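Local coordinates for ancylostoma secreted protein 1 (Necator americanus, PDB 3NT8) that is probably associated with the transition to parasitism made by infective hookworm larvae, at residues 34-39 with 114-119; 42-47 with 121-126; 309-314 with 322-327. One frame throughout, in Å; residues are numbered along the deposited sequence.

Contact 1: residues 34-39 with 114-119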
loop_
_atom_site.group_PDB
_atom_site.type_symbol
_atom_site.label_atom_id
_atom_site.label_comp_id
_atom_site.label_asym_id
_atom_site.label_seq_id
_atom_site.Cartn_x
_atom_site.Cartn_y
_atom_site.Cartn_z
ATOM N N ASP A 34 6.964 25.893 -16.933
ATOM C CA ASP A 34 7.015 24.537 -17.530
ATOM C C ASP A 34 8.379 23.944 -17.444
ATOM O O ASP A 34 8.522 22.729 -17.265
ATOM C CB ASP A 34 6.491 24.493 -18.951
ATOM C CG ASP A 34 4.986 24.502 -18.989
ATOM O OD1 ASP A 34 4.371 24.520 -17.883
ATOM O OD2 ASP A 34 4.415 24.534 -20.107
ATOM N N SER A 35 9.373 24.805 -17.506
ATOM C CA SER A 35 10.737 24.378 -17.448
ATOM C C SER A 35 11.036 23.799 -16.070
ATOM O O SER A 35 11.833 22.862 -15.926
ATOM C CB SER A 35 11.661 25.567 -17.763
ATOM O OG SER A 35 12.963 25.106 -17.656
ATOM N N ASP A 36 10.385 24.369 -15.054
ATOM C CA ASP A 36 10.456 23.858 -13.696
ATOM C C ASP A 36 9.730 22.535 -13.581
ATOM O O ASP A 36 10.228 21.637 -12.960
ATOM C CB ASP A 36 9.805 24.839 -12.726
ATOM C CG ASP A 36 10.565 26.164 -12.633
ATOM O OD1 ASP A 36 11.783 26.204 -12.885
ATOM O OD2 ASP A 36 9.925 27.146 -12.262
ATOM N N ARG A 37 8.556 22.430 -14.183
ATOM C CA ARG A 37 7.789 21.225 -14.080
ATOM C C ARG A 37 8.553 20.102 -14.757
ATOM O O ARG A 37 8.398 18.946 -14.383
ATOM C CB ARG A 37 6.437 21.366 -14.734
ATOM C CG ARG A 37 5.561 22.373 -14.114
ATOM C CD ARG A 37 4.363 22.689 -15.002
ATOM N NE ARG A 37 3.366 23.456 -14.250
ATOM C CZ ARG A 37 3.291 24.770 -14.302
ATOM N NH1 ARG A 37 4.080 25.438 -15.133
ATOM N NH2 ARG A 37 2.383 25.390 -13.570
ATOM N N GLN A 38 9.285 20.421 -15.817
ATOM C CA GLN A 38 9.971 19.434 -16.593
ATOM C C GLN A 38 11.194 19.044 -15.779
ATOM O O GLN A 38 11.537 17.921 -15.770
ATOM C CB GLN A 38 10.316 20.031 -17.967
ATOM C CG GLN A 38 10.886 19.018 -18.970
ATOM C CD GLN A 38 9.797 18.133 -19.530
ATOM O OE1 GLN A 38 8.861 18.640 -20.160
ATOM N NE2 GLN A 38 9.858 16.819 -19.257
ATOM N N ALA A 39 11.801 19.959 -15.020
ATOM C CA ALA A 39 12.944 19.579 -14.215
ATOM C C ALA A 39 12.578 18.704 -12.968
ATOM O O ALA A 39 13.319 17.820 -12.624
ATOM C CB ALA A 39 13.776 20.769 -13.837
ATOM N N ASP A 114 16.504 33.810 -8.531
ATOM C CA ASP A 114 16.310 32.703 -9.467
ATOM C C ASP A 114 16.074 31.372 -8.737
ATOM O O ASP A 114 16.983 30.515 -8.642
ATOM C CB ASP A 114 17.479 32.599 -10.417
ATOM C CG ASP A 114 17.169 31.757 -11.616
ATOM O OD1 ASP A 114 15.998 31.349 -11.746
ATOM O OD2 ASP A 114 18.076 31.523 -12.426
ATOM N N PRO A 115 14.871 31.200 -8.184
ATOM C CA PRO A 115 14.591 29.998 -7.387
ATOM C C PRO A 115 14.698 28.648 -8.143
ATOM O O PRO A 115 14.844 27.611 -7.511
ATOM C CB PRO A 115 13.145 30.228 -6.894
ATOM C CG PRO A 115 12.578 31.165 -7.856
ATOM C CD PRO A 115 13.681 32.054 -8.328
ATOM N N SER A 116 14.629 28.638 -9.469
ATOM C CA SER A 116 14.743 27.408 -10.217
ATOM C C SER A 116 16.096 26.683 -9.969
ATOM O O SER A 116 16.208 25.449 -10.111
ATOM C CB SER A 116 14.452 27.696 -11.691
ATOM O OG SER A 116 15.364 28.679 -12.193
ATOM N N VAL A 117 17.117 27.420 -9.526
ATOM C CA VAL A 117 18.446 26.775 -9.348
ATOM C C VAL A 117 18.535 25.924 -8.099
ATOM O O VAL A 117 19.501 25.161 -7.907
ATOM C CB VAL A 117 19.636 27.755 -9.459
ATOM C CG1 VAL A 117 19.578 28.450 -10.854
ATOM C CG2 VAL A 117 19.620 28.772 -8.300
ATOM N N LYS A 118 17.496 26.039 -7.277
ATOM C CA LYS A 118 17.402 25.226 -6.089
ATOM C C LYS A 118 16.609 23.944 -6.314
ATOM O O LYS A 118 16.429 23.146 -5.365
ATOM C CB LYS A 118 16.804 26.046 -4.947
ATOM C CG LYS A 118 17.776 27.010 -4.331
ATOM C CD LYS A 118 18.804 26.304 -3.426
ATOM C CE LYS A 118 19.896 27.237 -3.037
ATOM N NZ LYS A 118 20.860 26.540 -2.151
ATOM N N ILE A 119 16.133 23.717 -7.543
ATOM C CA ILE A 119 15.365 22.505 -7.785
ATOM C C ILE A 119 16.255 21.248 -7.706
ATOM O O ILE A 119 15.870 20.258 -7.112
ATOM C CB ILE A 119 14.575 22.509 -9.119
ATOM C CG1 ILE A 119 13.457 23.562 -9.123
ATOM C CG2 ILE A 119 13.963 21.076 -9.361
ATOM C CD1 ILE A 119 12.831 23.704 -10.543
#

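Contact 2: residues 42-47 with 121-126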
loop_
_atom_site.group_PDB
_atom_site.type_symbol
_atom_site.label_atom_id
_atom_site.label_comp_id
_atom_site.label_asym_id
_atom_site.label_seq_id
_atom_site.Cartn_x
_atom_site.Cartn_y
_atom_site.Cartn_z
ATOM N N ASP A 42 11.501 15.150 -14.752
ATOM C CA ASP A 42 12.617 14.399 -15.320
ATOM C C ASP A 42 13.531 13.824 -14.237
ATOM O O ASP A 42 14.009 12.663 -14.328
ATOM C CB ASP A 42 13.449 15.327 -16.240
ATOM C CG ASP A 42 12.753 15.628 -17.548
ATOM O OD1 ASP A 42 11.702 14.995 -17.852
ATOM O OD2 ASP A 42 13.289 16.480 -18.294
ATOM N N PHE A 43 13.803 14.627 -13.210
ATOM C CA PHE A 43 14.709 14.156 -12.156
ATOM C C PHE A 43 14.083 12.884 -11.503
ATOM O O PHE A 43 14.777 11.895 -11.196
ATOM C CB PHE A 43 14.997 15.272 -11.134
ATOM C CG PHE A 43 16.119 14.937 -10.162
ATOM C CD1 PHE A 43 17.372 15.583 -10.270
ATOM C CD2 PHE A 43 15.935 14.006 -9.139
ATOM C CE1 PHE A 43 18.393 15.270 -9.396
ATOM C CE2 PHE A 43 16.978 13.697 -8.260
ATOM C CZ PHE A 43 18.197 14.354 -8.377
ATOM N N HIS A 44 12.778 12.893 -11.313
ATOM C CA HIS A 44 12.176 11.759 -10.637
ATOM C C HIS A 44 12.230 10.522 -11.538
ATOM O O HIS A 44 12.575 9.458 -11.066
ATOM C CB HIS A 44 10.739 12.016 -10.199
ATOM C CG HIS A 44 10.588 12.789 -8.912
ATOM N ND1 HIS A 44 10.661 14.167 -8.844
ATOM C CD2 HIS A 44 10.280 12.376 -7.652
ATOM C CE1 HIS A 44 10.454 14.558 -7.594
ATOM N NE2 HIS A 44 10.211 13.492 -6.854
ATOM N N ASN A 45 11.844 10.668 -12.820
ATOM C CA ASN A 45 11.806 9.522 -13.744
ATOM C C ASN A 45 13.153 8.973 -14.162
ATOM O O ASN A 45 13.276 7.786 -14.445
ATOM C CB ASN A 45 11.023 9.878 -14.987
ATOM C CG ASN A 45 9.590 10.021 -14.694
ATOM O OD1 ASN A 45 9.054 9.271 -13.874
ATOM N ND2 ASN A 45 8.939 10.997 -15.332
ATOM N N ASN A 46 14.142 9.842 -14.256
ATOM C CA ASN A 46 15.483 9.393 -14.552
ATOM C C ASN A 46 16.045 8.566 -13.401
ATOM O O ASN A 46 16.752 7.574 -13.644
ATOM C CB ASN A 46 16.431 10.576 -14.858
ATOM C CG ASN A 46 16.042 11.276 -16.146
ATOM O OD1 ASN A 46 15.526 10.627 -17.039
ATOM N ND2 ASN A 46 16.268 12.580 -16.241
ATOM N N ALA A 47 15.799 9.018 -12.175
ATOM C CA ALA A 47 16.251 8.326 -10.988
ATOM C C ALA A 47 15.452 7.047 -10.777
ATOM O O ALA A 47 16.028 6.016 -10.389
ATOM C CB ALA A 47 16.178 9.246 -9.690
ATOM N N PRO A 121 19.435 20.721 -6.339
ATOM C CA PRO A 121 20.008 20.345 -5.074
ATOM C C PRO A 121 18.938 19.953 -4.052
ATOM O O PRO A 121 19.261 19.227 -3.127
ATOM C CB PRO A 121 20.815 21.609 -4.652
ATOM C CG PRO A 121 20.046 22.727 -5.293
ATOM C CD PRO A 121 19.747 22.127 -6.683
ATOM N N THR A 122 17.693 20.446 -4.192
ATOM C CA THR A 122 16.595 19.956 -3.329
ATOM C C THR A 122 16.293 18.466 -3.568
ATOM O O THR A 122 16.222 17.653 -2.632
ATOM C CB THR A 122 15.285 20.728 -3.519
ATOM O OG1 THR A 122 15.538 22.080 -3.181
ATOM C CG2 THR A 122 14.184 20.201 -2.583
ATOM N N LEU A 123 16.104 18.132 -4.839
ATOM C CA LEU A 123 15.714 16.803 -5.213
ATOM C C LEU A 123 16.896 15.803 -4.947
ATOM O O LEU A 123 16.678 14.662 -4.480
ATOM C CB LEU A 123 15.160 16.769 -6.640
ATOM C CG LEU A 123 13.614 16.893 -6.744
ATOM C CD1 LEU A 123 13.182 18.235 -6.222
ATOM C CD2 LEU A 123 13.179 16.808 -8.139
ATOM N N SER A 124 18.117 16.241 -5.191
ATOM C CA SER A 124 19.243 15.374 -4.963
ATOM C C SER A 124 19.556 15.141 -3.505
ATOM O O SER A 124 20.066 14.055 -3.118
ATOM C CB SER A 124 20.475 15.800 -5.807
ATOM O OG SER A 124 21.073 17.010 -5.403
ATOM N N GLY A 125 19.234 16.135 -2.688
ATOM C CA GLY A 125 19.238 16.037 -1.217
ATOM C C GLY A 125 18.185 15.032 -0.685
ATOM O O GLY A 125 18.483 14.225 0.219
ATOM N N TRP A 126 16.987 15.070 -1.244
ATOM C CA TRP A 126 15.941 14.046 -0.964
ATOM C C TRP A 126 16.394 12.660 -1.345
ATOM O O TRP A 126 16.259 11.716 -0.574
ATOM C CB TRP A 126 14.624 14.375 -1.682
ATOM C CG TRP A 126 13.934 15.563 -1.167
ATOM C CD1 TRP A 126 14.109 16.148 0.087
ATOM C CD2 TRP A 126 12.905 16.335 -1.813
ATOM N NE1 TRP A 126 13.273 17.224 0.206
ATOM C CE2 TRP A 126 12.552 17.387 -0.943
ATOM C CE3 TRP A 126 12.256 16.244 -3.029
ATOM C CZ2 TRP A 126 11.563 18.336 -1.243
ATOM C CZ3 TRP A 126 11.290 17.215 -3.339
ATOM C CH2 TRP A 126 10.966 18.247 -2.448
#

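Contact 3: residues 309-314 with 322-327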
loop_
_atom_site.group_PDB
_atom_site.type_symbol
_atom_site.label_atom_id
_atom_site.label_comp_id
_atom_site.label_asym_id
_atom_site.label_seq_id
_atom_site.Cartn_x
_atom_site.Cartn_y
_atom_site.Cartn_z
ATOM N N TYR A 309 -8.311 -0.879 10.138
ATOM C CA TYR A 309 -7.131 -0.185 9.606
ATOM C C TYR A 309 -7.394 1.338 9.518
ATOM O O TYR A 309 -8.480 1.736 9.090
ATOM C CB TYR A 309 -6.870 -0.703 8.200
ATOM C CG TYR A 309 -6.033 0.184 7.293
ATOM C CD1 TYR A 309 -4.655 0.102 7.300
ATOM C CD2 TYR A 309 -6.645 1.063 6.397
ATOM C CE1 TYR A 309 -3.887 0.871 6.482
ATOM C CE2 TYR A 309 -5.900 1.870 5.575
ATOM C CZ TYR A 309 -4.501 1.759 5.610
ATOM O OH TYR A 309 -3.739 2.559 4.764
ATOM N N LYS A 310 -6.396 2.177 9.854
ATOM C CA LYS A 310 -6.465 3.582 9.466
ATOM C C LYS A 310 -5.146 4.073 8.904
ATOM O O LYS A 310 -4.081 3.510 9.174
ATOM C CB LYS A 310 -6.940 4.480 10.621
ATOM C CG LYS A 310 -5.885 4.679 11.703
ATOM C CD LYS A 310 -6.294 5.790 12.673
ATOM C CE LYS A 310 -5.154 6.081 13.650
ATOM N NZ LYS A 310 -4.459 4.834 14.098
ATOM N N THR A 311 -5.215 5.151 8.134
ATOM C CA THR A 311 -3.996 5.852 7.745
ATOM C C THR A 311 -4.236 7.351 7.804
ATOM O O THR A 311 -5.284 7.811 7.361
ATOM C CB THR A 311 -3.528 5.447 6.312
ATOM O OG1 THR A 311 -2.397 6.249 5.906
ATOM C CG2 THR A 311 -4.614 5.654 5.344
ATOM N N SER A 312 -3.221 8.066 8.298
ATOM C CA SER A 312 -3.202 9.509 8.436
ATOM C C SER A 312 -3.548 10.213 7.147
ATOM O O SER A 312 -4.163 11.270 7.191
ATOM C CB SER A 312 -1.828 9.971 8.904
ATOM O OG SER A 312 -1.397 9.254 10.071
ATOM N N VAL A 313 -3.191 9.626 6.001
ATOM C CA VAL A 313 -3.556 10.176 4.650
ATOM C C VAL A 313 -5.056 10.278 4.419
ATOM O O VAL A 313 -5.733 9.257 4.455
ATOM C CB VAL A 313 -2.978 9.345 3.454
ATOM C CG1 VAL A 313 -3.271 10.008 2.152
ATOM C CG2 VAL A 313 -1.490 9.118 3.611
ATOM N N LEU A 314 -5.562 11.468 4.120
ATOM C CA LEU A 314 -6.997 11.668 3.995
ATOM C C LEU A 314 -7.458 11.369 2.619
ATOM O O LEU A 314 -6.733 11.582 1.676
ATOM C CB LEU A 314 -7.433 13.077 4.383
ATOM C CG LEU A 314 -7.488 13.406 5.868
ATOM C CD1 LEU A 314 -6.126 13.774 6.392
ATOM C CD2 LEU A 314 -8.455 14.582 6.031
ATOM N N ALA A 322 -7.127 -0.561 0.346
ATOM C CA ALA A 322 -7.578 -1.948 0.532
ATOM C C ALA A 322 -6.342 -2.900 0.499
ATOM O O ALA A 322 -6.266 -3.816 1.293
ATOM C CB ALA A 322 -8.598 -2.329 -0.524
ATOM N N LYS A 323 -5.342 -2.578 -0.342
ATOM C CA LYS A 323 -4.228 -3.465 -0.598
ATOM C C LYS A 323 -3.269 -3.300 0.589
ATOM O O LYS A 323 -2.738 -4.303 1.147
ATOM C CB LYS A 323 -3.548 -3.158 -1.982
ATOM C CG LYS A 323 -2.668 -4.304 -2.559
ATOM C CD LYS A 323 -1.737 -3.895 -3.709
ATOM C CE LYS A 323 -0.726 -5.021 -4.060
ATOM N NZ LYS A 323 -1.343 -6.411 -4.311
ATOM N N GLN A 324 -3.041 -2.046 0.974
ATOM C CA GLN A 324 -2.187 -1.761 2.100
ATOM C C GLN A 324 -2.741 -2.381 3.429
ATOM O O GLN A 324 -1.980 -2.838 4.265
ATOM C CB GLN A 324 -2.024 -0.258 2.260
ATOM C CG GLN A 324 -0.881 0.143 3.120
ATOM C CD GLN A 324 -0.842 1.673 3.386
ATOM O OE1 GLN A 324 -1.221 2.150 4.495
ATOM N NE2 GLN A 324 -0.373 2.438 2.381
ATOM N N ALA A 325 -4.038 -2.320 3.638
ATOM C CA ALA A 325 -4.649 -2.784 4.895
ATOM C C ALA A 325 -4.487 -4.266 4.939
ATOM O O ALA A 325 -4.069 -4.795 5.946
ATOM C CB ALA A 325 -6.155 -2.411 4.981
ATOM N N SER A 326 -4.875 -4.928 3.868
ATOM C CA SER A 326 -4.774 -6.358 3.761
ATOM C C SER A 326 -3.350 -6.880 4.047
ATOM O O SER A 326 -3.184 -7.879 4.738
ATOM C CB SER A 326 -5.279 -6.758 2.380
ATOM O OG SER A 326 -6.680 -6.549 2.326
ATOM N N GLN A 327 -2.339 -6.162 3.532
ATOM C CA GLN A 327 -0.955 -6.627 3.630
ATOM C C GLN A 327 -0.430 -6.391 5.038
ATOM O O GLN A 327 0.322 -7.209 5.537
ATOM C CB GLN A 327 -0.047 -5.919 2.586
ATOM C CG GLN A 327 -0.332 -6.403 1.100
ATOM C CD GLN A 327 0.325 -5.454 0.061
ATOM O OE1 GLN A 327 0.484 -4.252 0.313
ATOM N NE2 GLN A 327 0.725 -5.993 -1.068
#

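Contact 1: residues 34-39 with 114-119
The carboxylate of Asp36, which lies against Ser116 and Ile119, has one oxygen, OD2, bonded by two groups: the hydroxyl of Tyr164 on strand 159-167 and the backbone N of Thr33, just ahead of helix 34-52. These bonds suit a buried acid, and the start of the helix would probably favour its negative charge. The other oxygen faces residues 114-119. Asp36 OD1 comes to 3.3 Å from Ser116 CB and to 3.6 Å from Ile119 CD1, both contacts with carbon. With CG anti to the carbonyl carbon (chi1 -66°), the carboxylate leans toward those neighbours although CB itself points along the flank of the interface. The aspartate and isoleucine side chains cross at roughly a right angle, and Ile119 CD1 also approaches Asp36 CB at 3.9 Å. This is the edge of the first CAP domain, an alpha-beta-alpha sandwich, where the beginning of helix 34-52 meets the 3-10 turn 115-118 leading into helix 119-127. Pro115, in the turn, packs on Tyr164 and Val166 of strand 159-167 and on Leu171 of strand 170-177. Ser116 presents its CB to the acid while its OG donates to Asp114 OD1 at 2.8 Å, from above the carboxylate plane, a local bond suited to a tight turn. One helical turn beyond Asp36, Ala39 is small enough to face Ile119, its CB lying 4.5 Å from Ile119 CG2. Arg37, which points away from residues 114-119, forms a salt bridge to Glu79, and a second one to Asp34 whose hydrogen bond is weak.

Contact 2: residues 42-47 with 121-126
Phe43 holds CG anti to the backbone N (chi1 -169°), whereas in His44 CG lies anti to the carbonyl carbon (chi1 -81°); these two choices bring adjacent rings of helix 34-52 to one partner, Leu123. The phenyl ring takes the CB of Leu123 over a face, 3.9 Å from the ring centroid and close to the ring normal, a CH-pi contact. Farther along the leucine, CD2 sits between the two side chains, within 3.6 Å of His44 CE1 and 3.8 Å from Phe43 CB. A branched aliphatic chain suits this place because it offers carbon to both residues. Phe43 and Leu123 run past one another in opposite senses, while His44 crosses the leucine at about a right angle. The far end of the phenyl ring reaches the next residue, with Phe43 CZ 3.7 Å from Ser124 CB. Serine is compact enough to sit there, and its OG turns back to the carbonyl of Glu120 within its own helix. The imidazole is pinned by both nitrogens, ND1 bonding to Phe40 O and NE2 to the hydroxyl of Tyr177, which should fix its rotation. The helix axes are inclined by 34° to each other and come no closer than 10.9 Å, an interval spanned by the phenyl, imidazole and leucine side chains. Both helices belong to the first CAP domain: Met152 of helix 147-153 touches both rings and Trp126, while on strand 170-177 Cys175 is touched by His44 and Trp126, and Val173 by Thr122.

Contact 3: residues 309-314 with 322-327
Gln324 is the first residue of helix segment 322-327 to grip Tyr309. Its CG lies anti to the backbone N (chi1 -163°) and the chain runs on extended, carrying the amide to the phenol. Tyr309 OH donates to Gln324 OE1 at 2.6 Å, approaching from above the carbonyl plane, 63° out of it, and not along a lone pair. OE1 in turn sits at the edge of the ring, in its plane, with ring and amide planes turned 77° apart. Ala325 follows and covers a face of the same ring: its CB is 3.5 Å from Tyr309 CG, toward the rim, in a CH-pi contact. The small methyl of Ala325 suits the close approach of the backbones, 5.9 Å between Tyr309 CA and Ala325 CA. The backbone N of Thr311 lies over the opposite face, near its rim. Ser326 points away, toward Phe241, Val244 and His245 of helix 235-253, and returns its OG to Ala322 O at 3.0 Å. Strand 305-311, an outer strand of the second CAP domain's sheet, is thus fastened to the helix that follows it, while its backbone pairs with strand 381-388 through Tyr309 and Gly383. The chemistry implies a ring held by both apolar and polar contacts: a neutral amide satisfies the buried hydroxyl without bringing a charge into the interior.

How the contacts relate
Contacts 1 and 2 use successive parts of helix 34-52 in the first CAP domain, pairing it with the approach to helix 119-127 and then with that helix; their centres are 12 Å apart. Contact 3 lies in the second domain, close to the chain's centre in space and about 16 Å from contact 2 between nearest atoms. It is largely buried and joins a strand to a helix close in sequence, whereas the other two are partly buried and bridge more than seventy residues. Of the three, 309-314 with 322-327 has a direct hydrogen bond between its segments. Contact 1 sets an acid, bonded elsewhere, beside carbon atoms and adds a small apolar touch, and contact 2 relies on rings against an aliphatic chain.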